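Local atomic coordinates of SnoN,Epimerase SnoN (Streptomyces nogalater, PDB entry 5EP9), a protein that acts as a non-heme iron, probably 2-oxoglutarate-dependent, epimerase in the biosynthesis of the polyketide nogalamycin. Residues W76-G81 against A135-A140; M84-D89 against K122-L127; L127-E132 against D233-S238; R170-F175 against T208-A213. All blocks are in the same frame, centred on the assembly; numbering follows the deposited sequence.

Interaction 1 (W76-G81 against A135-A140); sequences WGSGAG and ASVPTA. With AKG (2-oxoglutaric acid), chain E.
The tip of the beta-hairpin made by strands 74-77 and 82-87 rests on the loop leading into strand 139-142, with Ala80 and Gly81 lying against Val137; both segments belong to the 14-202 part of the fused chain. Val137 reaches the turn with both methyls. CG1, anti to the carbonyl carbon (chi1 -54°), lies 3.4 Å from the carbonyl oxygen of Ala80, while CG2 packs 3.8 Å from C of Gly81. The turn is closed on itself by Ser78 N, which donates to Gly81 O at 2.9 Å. Gly81 has backbone angles open only to glycine, and a CB there would also press on Val137 CG1. An alanine in place of Val137 would probably leave a gap beneath the turn and let the hairpin tip shift. Nearer the pocket, Trp76 and Thr139 cross at about a right angle, and CH2 at the far end of the indole meets Thr139 CG2 at 3.9 Å. That threonine turns its hydroxyl to the cosubstrate, OG1 donating to O4 of 2-oxoglutaric acid at 2.6 Å, and accepts from Lys128 NZ, which also binds Val137 O. Three residues on, His142 binds the iron together with Asp144 and His225, the facial triad typical of the double-stranded beta-helix of 2-oxoglutarate-dependent oxygenases.

Interaction 2 (M84-D89 against K122-L127); sequences MDYVAD and KLEVLL. With AKG (2-oxoglutaric acid), chain E.
Glu124 OE2, 3.6 Å from Tyr86 CE2, is gripped by two donors: a water that donates a hydrogen bond to it at 2.9 Å, and Lys122 NZ, in a weak hydrogen bond that is part of a salt bridge. The same water accepts from Asp89 N at 2.7 Å and so ties the end of segment 84-89 to the carboxylate. Tyr86 and Glu124 lie side by side and point the same way, with ring and carboxylate planes 37° apart. Tyr86 shares its face of the sheet with Leu126, whose CD2 meets Tyr86 CB at 3.6 Å and Met84 SD at 3.7 Å. Met84 bends at its thioether (chi3 71°), which brings CE within 3.4 Å of O4 of 2-oxoglutaric acid, while Leu126 CD1 approaches O3 of the same carboxylate. On the other face Val87 and Val125 run alongside each other, CB to CB at 4.0 Å, beneath helix 54-70, where both touch Leu68. Four backbone hydrogen bonds, through the antiparallel pairs Asp85-Leu127 and Val87-Val125, join the strands, all within the 14-202 part of the construct. Two methyl groups thus border the C5 carboxylate of the cosubstrate without donating to it, whereas the negative charge of Glu124 is likely to be eased by the bridging water and Lys122.

Interaction 3 (L127-E132 against D233-S238); sequences LKENKE and DEPRLS. With AKG (2-oxoglutaric acid), chain E.
Lys128 and Arg236 make the tight part of this contact, lying side by side and pointing the same way into the 2-oxoglutarate pocket. The lysine chain lies over one face of the guanidinium, with CG 3.8 Å above its centre and CE 3.2 Å from NH1. Arg236 bends at chi3 (76°), which turns NE out of line with the extended chain; its NH1 donates to O4 of 2-oxoglutaric acid at 3.1 Å, and NH2 to O3 more weakly; NH1 also donates to Gly171 O. Beneath them the backbones pair, Arg236 N donating to Lys128 O at 2.8 Å. On the opposite face Leu127 CD1 packs on Pro235 CB at 3.7 Å. The looser side follows, where Glu129 OE1 lies 3.9 Å from Pro235 CB and the chains part toward solvent. The pairing joins the 14-202 part of the construct to the 203-305 part. An alanine in place of Arg236 would probably leave the cosubstrate carboxylate without its guanidinium mate and Gly171 O without this donor. Lys128 NZ, 4.6 Å from Arg236 NH1, is hydrogen-bonded to Val83 O, Val137 O and Thr139 OG1; the carboxylate and these oxygens would be expected to offset the repulsion between the two neighbouring cations.

Interaction 4 (R170-F175 against T208-A213); sequences RGCMTF and TVPLRA
Thr174 and Thr208 cross obliquely on one face of the pairing, their hydroxyls meeting in an OG1-OG1 hydrogen bond of 2.7 Å. In both, OG1 stands anti to the carbonyl carbon (chi1 -63° in Thr174), which leaves CG2 anti to the backbone N. The methyl CG2 of Thr208 in turn lies 3.4 Å from Cys172 SG, which also rests 3.6 Å from Pro210 N. Val209 meets Phe175 at about a right angle: its CG2 comes in the plane of the ring, at the edge, 3.9 Å from CD2. Segments 170-175 and 208-213 put strand 207-209 at the border of the smaller sheet of the double-stranded beta-helix, and they join the 14-202 and 203-305 parts of the construct. Val209 N donates to Met173 O at 2.9 Å, in an almost straight bond (169°). The return link of the same pair runs through a water that accepts from Met173 N and donates to Val209 O at 2.8 Å. Met173 points its side chain to the pocket, touching Trp160 and the cosubstrate. The ring of Phe175 stacks on Tyr45 and touches His225, an iron ligand.

How the interactions relate
Interactions 2 and 3 lie on opposite edges of strand 118-128 in the larger sheet and share Leu127, which pairs with Asp85 on one side and Leu237 on the other. Interaction 1 is a surface contact of loop on turn, held by apolar packing, yet Lys128 of interaction 3 ties it in through Val137 O and Thr139 OG1; interactions 2, 3 and 4 are all partly buried. Interaction 4, in the smaller sheet, meets interaction 3 at Gly171 and through the Arg170-Glu234 salt bridge. Around 2-oxoglutarate the chemistry differs: a hydroxyl from interaction 1, methyl groups from interaction 2, a guanidinium from interaction 3, and Met173 from interaction 4.

Interaction 1 (W76-G81 against A135-A140)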
# COMPACT_ATOMS: atom_id res chain seq x y z
N TRP A 76 10.47 -10.69 -3.89
CA TRP A 76 9.38 -10.98 -4.82
C TRP A 76 9.95 -11.13 -6.24
O TRP A 76 10.32 -10.17 -6.93
CB TRP A 76 8.31 -9.88 -4.79
CG TRP A 76 7.05 -10.11 -5.69
CD1 TRP A 76 6.76 -11.21 -6.45
CD2 TRP A 76 5.95 -9.20 -5.87
NE1 TRP A 76 5.55 -11.02 -7.09
CE2 TRP A 76 5.03 -9.80 -6.75
CE3 TRP A 76 5.64 -7.95 -5.33
CZ2 TRP A 76 3.82 -9.16 -7.14
CZ3 TRP A 76 4.42 -7.29 -5.70
CH2 TRP A 76 3.54 -7.90 -6.60
N GLY A 77 10.11 -12.38 -6.61
CA GLY A 77 10.73 -12.78 -7.84
C GLY A 77 9.62 -13.39 -8.68
O GLY A 77 8.53 -13.65 -8.22
N SER A 78 9.91 -13.51 -9.95
CA SER A 78 9.04 -14.22 -10.94
C SER A 78 10.02 -14.89 -11.89
O SER A 78 11.24 -14.80 -11.70
CB SER A 78 8.02 -13.28 -11.65
OG SER A 78 8.64 -12.23 -12.43
N GLY A 79 9.49 -15.57 -12.88
CA GLY A 79 10.34 -16.16 -13.97
C GLY A 79 11.05 -15.05 -14.72
O GLY A 79 12.25 -15.14 -14.98
N ALA A 80 10.30 -13.97 -14.97
CA ALA A 80 10.78 -12.71 -15.60
C ALA A 80 12.01 -12.08 -14.90
O ALA A 80 12.88 -11.48 -15.57
CB ALA A 80 9.67 -11.65 -15.73
N GLY A 81 12.07 -12.23 -13.56
CA GLY A 81 13.19 -11.71 -12.74
C GLY A 81 12.69 -11.10 -11.45
O GLY A 81 11.62 -11.43 -10.98
N ALA A 135 18.49 -7.74 -13.06
CA ALA A 135 17.74 -6.56 -13.48
C ALA A 135 16.36 -6.54 -12.83
O ALA A 135 15.69 -7.53 -12.71
CB ALA A 135 17.61 -6.48 -15.03
N SER A 136 15.99 -5.36 -12.43
CA SER A 136 14.64 -5.01 -12.06
C SER A 136 13.67 -5.33 -13.23
O SER A 136 13.93 -4.98 -14.34
CB SER A 136 14.61 -3.48 -11.80
OG SER A 136 13.36 -3.04 -11.42
N VAL A 137 12.50 -5.87 -12.87
CA VAL A 137 11.40 -6.10 -13.79
C VAL A 137 10.14 -5.37 -13.31
O VAL A 137 10.09 -4.92 -12.15
CB VAL A 137 11.16 -7.59 -14.07
CG1 VAL A 137 12.48 -8.23 -14.55
CG2 VAL A 137 10.56 -8.32 -12.86
N PRO A 138 9.11 -5.25 -14.18
CA PRO A 138 7.87 -4.57 -13.76
C PRO A 138 7.10 -5.32 -12.67
O PRO A 138 7.26 -6.54 -12.48
CB PRO A 138 7.00 -4.51 -15.04
CG PRO A 138 7.98 -4.73 -16.14
CD PRO A 138 9.06 -5.65 -15.60
N THR A 139 6.25 -4.61 -12.02
CA THR A 139 5.23 -5.21 -11.21
C THR A 139 3.99 -5.43 -12.12
O THR A 139 3.39 -4.47 -12.54
CB THR A 139 4.83 -4.27 -10.05
OG1 THR A 139 5.97 -4.00 -9.26
CG2 THR A 139 3.86 -5.02 -9.14
N ALA A 140 3.62 -6.70 -12.37
CA ALA A 140 2.49 -7.05 -13.19
C ALA A 140 1.12 -6.53 -12.63
O ALA A 140 0.94 -6.36 -11.43
CB ALA A 140 2.43 -8.56 -13.38
C1 AKG E . 0.73 -1.99 -3.94
O1 AKG E . -0.41 -2.49 -3.75
O2 AKG E . 1.18 -1.06 -3.23
C2 AKG E . 1.55 -2.47 -5.07
O5 AKG E . 1.11 -3.38 -5.80
C3 AKG E . 2.94 -1.81 -5.27
C4 AKG E . 3.69 -2.18 -6.54
C5 AKG E . 5.06 -1.56 -6.71
O3 AKG E . 5.46 -0.73 -5.87
O4 AKG E . 5.80 -1.92 -7.67

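Interaction 2 (M84-D89 against K122-L127)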
# COMPACT_ATOMS: atom_id res chain seq x y z
N MET A 84 10.71 -7.05 -6.96
CA MET A 84 11.12 -6.18 -5.87
C MET A 84 11.74 -6.94 -4.69
O MET A 84 11.56 -8.14 -4.56
CB MET A 84 9.97 -5.35 -5.29
CG MET A 84 8.85 -6.19 -4.68
SD MET A 84 7.66 -5.01 -3.96
CE MET A 84 6.92 -4.28 -5.43
N ASP A 85 12.35 -6.16 -3.81
CA ASP A 85 12.73 -6.65 -2.46
C ASP A 85 11.90 -5.81 -1.51
O ASP A 85 11.68 -4.61 -1.77
CB ASP A 85 14.20 -6.44 -2.18
CG ASP A 85 15.10 -7.34 -3.05
OD1 ASP A 85 15.17 -8.59 -2.83
OD2 ASP A 85 15.74 -6.77 -3.98
N TYR A 86 11.46 -6.42 -0.42
CA TYR A 86 10.70 -5.69 0.55
C TYR A 86 10.96 -6.17 1.95
O TYR A 86 11.35 -7.33 2.21
CB TYR A 86 9.20 -5.71 0.26
CG TYR A 86 8.56 -7.04 0.34
CD1 TYR A 86 8.62 -7.94 -0.74
CD2 TYR A 86 7.87 -7.42 1.46
CE1 TYR A 86 7.98 -9.17 -0.66
CE2 TYR A 86 7.24 -8.66 1.57
CZ TYR A 86 7.30 -9.53 0.50
OH TYR A 86 6.65 -10.74 0.67
N VAL A 87 10.81 -5.24 2.83
CA VAL A 87 10.84 -5.57 4.25
C VAL A 87 9.39 -5.74 4.66
O VAL A 87 8.62 -4.78 4.61
CB VAL A 87 11.54 -4.47 5.11
CG1 VAL A 87 11.56 -4.86 6.60
CG2 VAL A 87 12.93 -4.25 4.61
N ALA A 88 9.05 -6.94 5.12
CA ALA A 88 7.67 -7.34 5.49
C ALA A 88 7.35 -6.89 6.91
O ALA A 88 8.22 -6.90 7.77
CB ALA A 88 7.53 -8.85 5.46
N ASP A 89 6.14 -6.40 7.07
CA ASP A 89 5.64 -6.00 8.38
C ASP A 89 6.64 -5.07 9.11
O ASP A 89 6.98 -5.28 10.28
CB ASP A 89 5.37 -7.25 9.20
CG ASP A 89 4.36 -8.19 8.54
OD1 ASP A 89 3.17 -7.80 8.39
OD2 ASP A 89 4.82 -9.29 8.07
N LYS A 122 -0.78 -3.45 7.75
CA LYS A 122 0.71 -3.59 7.65
C LYS A 122 1.38 -2.46 6.88
O LYS A 122 0.72 -1.73 6.09
CB LYS A 122 1.08 -4.89 6.95
CG LYS A 122 0.68 -4.83 5.50
CD LYS A 122 1.02 -6.11 4.77
CE LYS A 122 0.51 -5.84 3.40
NZ LYS A 122 0.91 -6.95 2.55
N LEU A 123 2.67 -2.26 7.17
CA LEU A 123 3.52 -1.43 6.34
C LEU A 123 4.65 -2.25 5.77
O LEU A 123 5.32 -2.97 6.52
CB LEU A 123 4.04 -0.24 7.07
CG LEU A 123 4.89 0.75 6.22
CD1 LEU A 123 4.69 2.18 6.63
CD2 LEU A 123 6.38 0.42 6.23
N GLU A 124 4.90 -2.08 4.49
CA GLU A 124 6.13 -2.64 3.85
C GLU A 124 7.08 -1.61 3.31
O GLU A 124 6.66 -0.58 2.85
CB GLU A 124 5.74 -3.62 2.76
CG GLU A 124 5.03 -4.87 3.30
CD GLU A 124 4.41 -5.76 2.16
OE1 GLU A 124 4.29 -5.29 1.00
OE2 GLU A 124 4.14 -6.94 2.40
N VAL A 125 8.38 -1.89 3.33
CA VAL A 125 9.35 -1.05 2.70
C VAL A 125 9.68 -1.66 1.35
O VAL A 125 10.11 -2.79 1.34
CB VAL A 125 10.63 -0.96 3.54
CG1 VAL A 125 11.71 -0.13 2.86
CG2 VAL A 125 10.35 -0.36 4.91
N LEU A 126 9.59 -0.90 0.26
CA LEU A 126 9.75 -1.47 -1.08
C LEU A 126 10.98 -0.94 -1.76
O LEU A 126 11.22 0.23 -1.72
CB LEU A 126 8.53 -1.24 -1.97
CG LEU A 126 7.18 -1.56 -1.35
CD1 LEU A 126 6.07 -1.24 -2.35
CD2 LEU A 126 7.08 -3.00 -0.95
N LEU A 127 11.71 -1.84 -2.39
CA LEU A 127 12.89 -1.52 -3.19
C LEU A 127 12.82 -2.19 -4.59
O LEU A 127 12.70 -3.39 -4.69
CB LEU A 127 14.11 -2.06 -2.48
CG LEU A 127 15.45 -2.03 -3.22
CD1 LEU A 127 15.89 -0.61 -3.49
CD2 LEU A 127 16.51 -2.80 -2.44
C1 AKG E . 0.73 -1.99 -3.94
O1 AKG E . -0.41 -2.49 -3.75
O2 AKG E . 1.18 -1.06 -3.23
C2 AKG E . 1.55 -2.47 -5.07
O5 AKG E . 1.11 -3.38 -5.80
C3 AKG E . 2.94 -1.81 -5.27
C4 AKG E . 3.69 -2.18 -6.54
C5 AKG E . 5.06 -1.56 -6.71
O3 AKG E . 5.46 -0.73 -5.87
O4 AKG E . 5.80 -1.92 -7.67
O HOH W 1 4.35 -7.24 5.25

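Interaction 3 (L127-E132 against D233-S238)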
# COMPACT_ATOMS: atom_id res chain seq x y z
N LEU A 127 11.71 -1.84 -2.39
CA LEU A 127 12.89 -1.52 -3.19
C LEU A 127 12.82 -2.19 -4.59
O LEU A 127 12.70 -3.39 -4.69
CB LEU A 127 14.11 -2.06 -2.48
CG LEU A 127 15.45 -2.03 -3.22
CD1 LEU A 127 15.89 -0.61 -3.49
CD2 LEU A 127 16.51 -2.80 -2.44
N LYS A 128 12.93 -1.38 -5.61
CA LYS A 128 13.29 -1.82 -6.95
C LYS A 128 14.55 -1.22 -7.39
O LYS A 128 14.72 -0.02 -7.39
CB LYS A 128 12.28 -1.42 -8.05
CG LYS A 128 11.01 -2.14 -8.08
CD LYS A 128 10.31 -1.78 -9.43
CE LYS A 128 8.88 -2.29 -9.45
NZ LYS A 128 8.77 -3.62 -10.07
N GLU A 129 15.46 -2.07 -7.77
CA GLU A 129 16.74 -1.64 -8.25
C GLU A 129 17.39 -2.68 -9.09
O GLU A 129 17.05 -3.84 -9.04
CB GLU A 129 17.70 -1.35 -7.08
CG GLU A 129 18.14 -2.60 -6.35
CD GLU A 129 19.11 -2.32 -5.22
OE1 GLU A 129 19.56 -1.14 -5.04
OE2 GLU A 129 19.46 -3.30 -4.56
N ASN A 130 18.30 -2.20 -9.93
CA ASN A 130 19.18 -3.07 -10.76
C ASN A 130 20.47 -3.46 -10.01
O ASN A 130 21.16 -2.62 -9.49
CB ASN A 130 19.53 -2.39 -12.04
CG ASN A 130 18.29 -2.03 -12.83
OD1 ASN A 130 17.53 -2.90 -13.19
ND2 ASN A 130 18.10 -0.77 -13.11
N LYS A 131 20.72 -4.74 -9.92
CA LYS A 131 21.94 -5.26 -9.31
C LYS A 131 22.68 -5.88 -10.46
O LYS A 131 22.16 -6.03 -11.59
CB LYS A 131 21.69 -6.37 -8.24
CG LYS A 131 20.89 -6.04 -6.98
CD LYS A 131 20.22 -7.31 -6.43
CE LYS A 131 19.07 -7.08 -5.43
NZ LYS A 131 17.76 -6.84 -6.10
N GLU A 132 23.88 -6.34 -10.13
CA GLU A 132 24.66 -7.15 -11.02
C GLU A 132 24.02 -8.49 -11.34
O GLU A 132 23.72 -9.25 -10.48
CB GLU A 132 26.01 -7.47 -10.36
CG GLU A 132 26.82 -6.23 -9.98
CD GLU A 132 27.28 -5.44 -11.20
OE1 GLU A 132 27.05 -5.87 -12.36
OE2 GLU A 132 27.86 -4.37 -11.00
N ASP A 233 19.85 3.85 -12.63
CA ASP A 233 20.86 3.49 -11.64
C ASP A 233 20.56 3.88 -10.23
O ASP A 233 21.36 3.65 -9.44
CB ASP A 233 22.15 4.24 -11.95
CG ASP A 233 22.75 3.81 -13.21
OD1 ASP A 233 22.22 2.86 -13.82
OD2 ASP A 233 23.74 4.44 -13.66
N GLU A 234 19.47 4.55 -9.95
CA GLU A 234 19.14 5.03 -8.61
C GLU A 234 17.97 4.14 -8.12
O GLU A 234 16.98 3.95 -8.80
CB GLU A 234 18.76 6.53 -8.55
CG GLU A 234 19.92 7.54 -8.83
CD GLU A 234 20.30 7.67 -10.33
OE1 GLU A 234 19.43 7.52 -11.28
OE2 GLU A 234 21.50 7.93 -10.61
N PRO A 235 18.11 3.59 -6.92
CA PRO A 235 17.06 2.71 -6.43
C PRO A 235 15.74 3.39 -6.23
O PRO A 235 15.65 4.58 -5.93
CB PRO A 235 17.61 2.18 -5.14
CG PRO A 235 18.70 3.14 -4.72
CD PRO A 235 19.23 3.77 -5.97
N ARG A 236 14.68 2.67 -6.47
CA ARG A 236 13.34 3.13 -6.20
C ARG A 236 13.03 2.69 -4.73
O ARG A 236 13.01 1.50 -4.43
CB ARG A 236 12.31 2.50 -7.12
CG ARG A 236 10.97 3.21 -7.04
CD ARG A 236 9.87 2.38 -7.61
NE ARG A 236 9.48 1.32 -6.70
CZ ARG A 236 8.50 0.45 -6.90
NH1 ARG A 236 7.81 0.37 -8.03
NH2 ARG A 236 8.25 -0.43 -5.97
N LEU A 237 12.72 3.64 -3.88
CA LEU A 237 12.46 3.39 -2.46
C LEU A 237 11.21 4.08 -2.03
O LEU A 237 10.99 5.29 -2.36
CB LEU A 237 13.60 3.92 -1.58
CG LEU A 237 14.87 3.06 -1.66
CD1 LEU A 237 16.17 3.82 -1.35
CD2 LEU A 237 14.81 1.89 -0.71
N SER A 238 10.37 3.30 -1.34
CA SER A 238 9.05 3.77 -0.95
C SER A 238 8.56 2.91 0.15
O SER A 238 9.12 1.82 0.42
CB SER A 238 8.06 3.68 -2.17
OG SER A 238 7.98 2.35 -2.66
C1 AKG E . 0.73 -1.99 -3.94
O1 AKG E . -0.41 -2.49 -3.75
O2 AKG E . 1.18 -1.06 -3.23
C2 AKG E . 1.55 -2.47 -5.07
O5 AKG E . 1.11 -3.38 -5.80
C3 AKG E . 2.94 -1.81 -5.27
C4 AKG E . 3.69 -2.18 -6.54
C5 AKG E . 5.06 -1.56 -6.71
O3 AKG E . 5.46 -0.73 -5.87
O4 AKG E . 5.80 -1.92 -7.67

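Interaction 4 (R170-F175 against T208-A213)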
# COMPACT_ATOMS: atom_id res chain seq x y z
N ARG A 170 11.88 5.19 -13.29
CA ARG A 170 12.33 4.58 -12.02
C ARG A 170 11.31 3.61 -11.44
O ARG A 170 11.51 3.02 -10.40
CB ARG A 170 12.71 5.67 -10.99
CG ARG A 170 13.42 5.10 -9.77
CD ARG A 170 14.20 6.15 -8.99
NE ARG A 170 15.27 6.59 -9.82
CZ ARG A 170 15.50 7.84 -10.11
NH1 ARG A 170 14.79 8.82 -9.58
NH2 ARG A 170 16.50 8.14 -10.91
N GLY A 171 10.21 3.39 -12.20
CA GLY A 171 9.19 2.38 -11.86
C GLY A 171 7.97 2.88 -11.14
O GLY A 171 7.53 2.25 -10.15
N CYS A 172 7.48 4.04 -11.48
CA CYS A 172 6.30 4.55 -10.84
C CYS A 172 5.16 3.64 -11.19
O CYS A 172 5.26 2.78 -12.08
CB CYS A 172 5.98 6.02 -11.19
SG CYS A 172 5.37 6.24 -12.88
N MET A 173 4.04 3.89 -10.55
CA MET A 173 2.80 3.08 -10.75
C MET A 173 1.91 3.60 -11.86
O MET A 173 1.91 4.78 -12.17
CB MET A 173 2.01 2.94 -9.44
CG MET A 173 2.85 2.17 -8.38
SD MET A 173 1.87 1.15 -7.25
CE MET A 173 1.46 2.51 -6.26
N THR A 174 1.10 2.67 -12.36
CA THR A 174 0.01 2.91 -13.30
C THR A 174 -1.26 2.34 -12.70
O THR A 174 -1.24 1.25 -12.13
CB THR A 174 0.33 2.23 -14.62
OG1 THR A 174 1.50 2.86 -15.15
CG2 THR A 174 -0.82 2.31 -15.66
N PHE A 175 -2.36 3.08 -12.83
CA PHE A 175 -3.63 2.70 -12.31
C PHE A 175 -4.67 2.67 -13.42
O PHE A 175 -4.54 3.41 -14.42
CB PHE A 175 -4.10 3.71 -11.26
CG PHE A 175 -3.14 3.91 -10.12
CD1 PHE A 175 -3.17 3.12 -9.01
CD2 PHE A 175 -2.24 4.91 -10.18
CE1 PHE A 175 -2.27 3.34 -7.92
CE2 PHE A 175 -1.33 5.13 -9.15
CZ PHE A 175 -1.36 4.32 -8.00
N THR A 208 -0.46 6.62 -15.64
CA THR A 208 0.83 6.46 -15.07
C THR A 208 1.11 7.74 -14.31
O THR A 208 1.01 8.84 -14.80
CB THR A 208 1.88 6.22 -16.20
OG1 THR A 208 1.51 5.02 -16.85
CG2 THR A 208 3.29 6.07 -15.59
N VAL A 209 1.54 7.54 -13.06
CA VAL A 209 1.67 8.62 -12.08
C VAL A 209 3.06 8.73 -11.51
O VAL A 209 3.33 8.20 -10.43
CB VAL A 209 0.69 8.39 -10.93
CG1 VAL A 209 0.67 9.58 -9.93
CG2 VAL A 209 -0.71 8.22 -11.52
N PRO A 210 3.89 9.49 -12.15
CA PRO A 210 5.17 9.77 -11.49
C PRO A 210 4.99 10.62 -10.21
O PRO A 210 4.05 11.41 -10.12
CB PRO A 210 5.97 10.49 -12.54
CG PRO A 210 4.97 10.96 -13.51
CD PRO A 210 3.77 10.16 -13.44
N LEU A 211 5.91 10.43 -9.30
CA LEU A 211 5.81 11.05 -7.95
C LEU A 211 7.14 11.67 -7.58
O LEU A 211 8.17 11.02 -7.74
CB LEU A 211 5.53 9.95 -6.89
CG LEU A 211 4.24 9.21 -7.00
CD1 LEU A 211 4.16 8.21 -5.86
CD2 LEU A 211 3.07 10.19 -6.91
N ARG A 212 7.08 12.86 -7.02
CA ARG A 212 8.25 13.40 -6.31
C ARG A 212 8.42 12.80 -4.91
O ARG A 212 7.44 12.33 -4.30
CB ARG A 212 8.11 14.93 -6.19
CG ARG A 212 8.06 15.60 -7.59
CD ARG A 212 8.90 16.81 -7.68
NE ARG A 212 10.36 16.40 -7.67
CZ ARG A 212 11.36 17.15 -8.15
NH1 ARG A 212 11.07 18.32 -8.71
NH2 ARG A 212 12.63 16.69 -8.16
N ALA A 213 9.65 12.84 -4.39
CA ALA A 213 9.91 12.44 -3.01
C ALA A 213 8.92 13.14 -2.11
O ALA A 213 8.73 14.35 -2.21
CB ALA A 213 11.34 12.82 -2.59
O HOH W 2 3.46 6.01 -8.73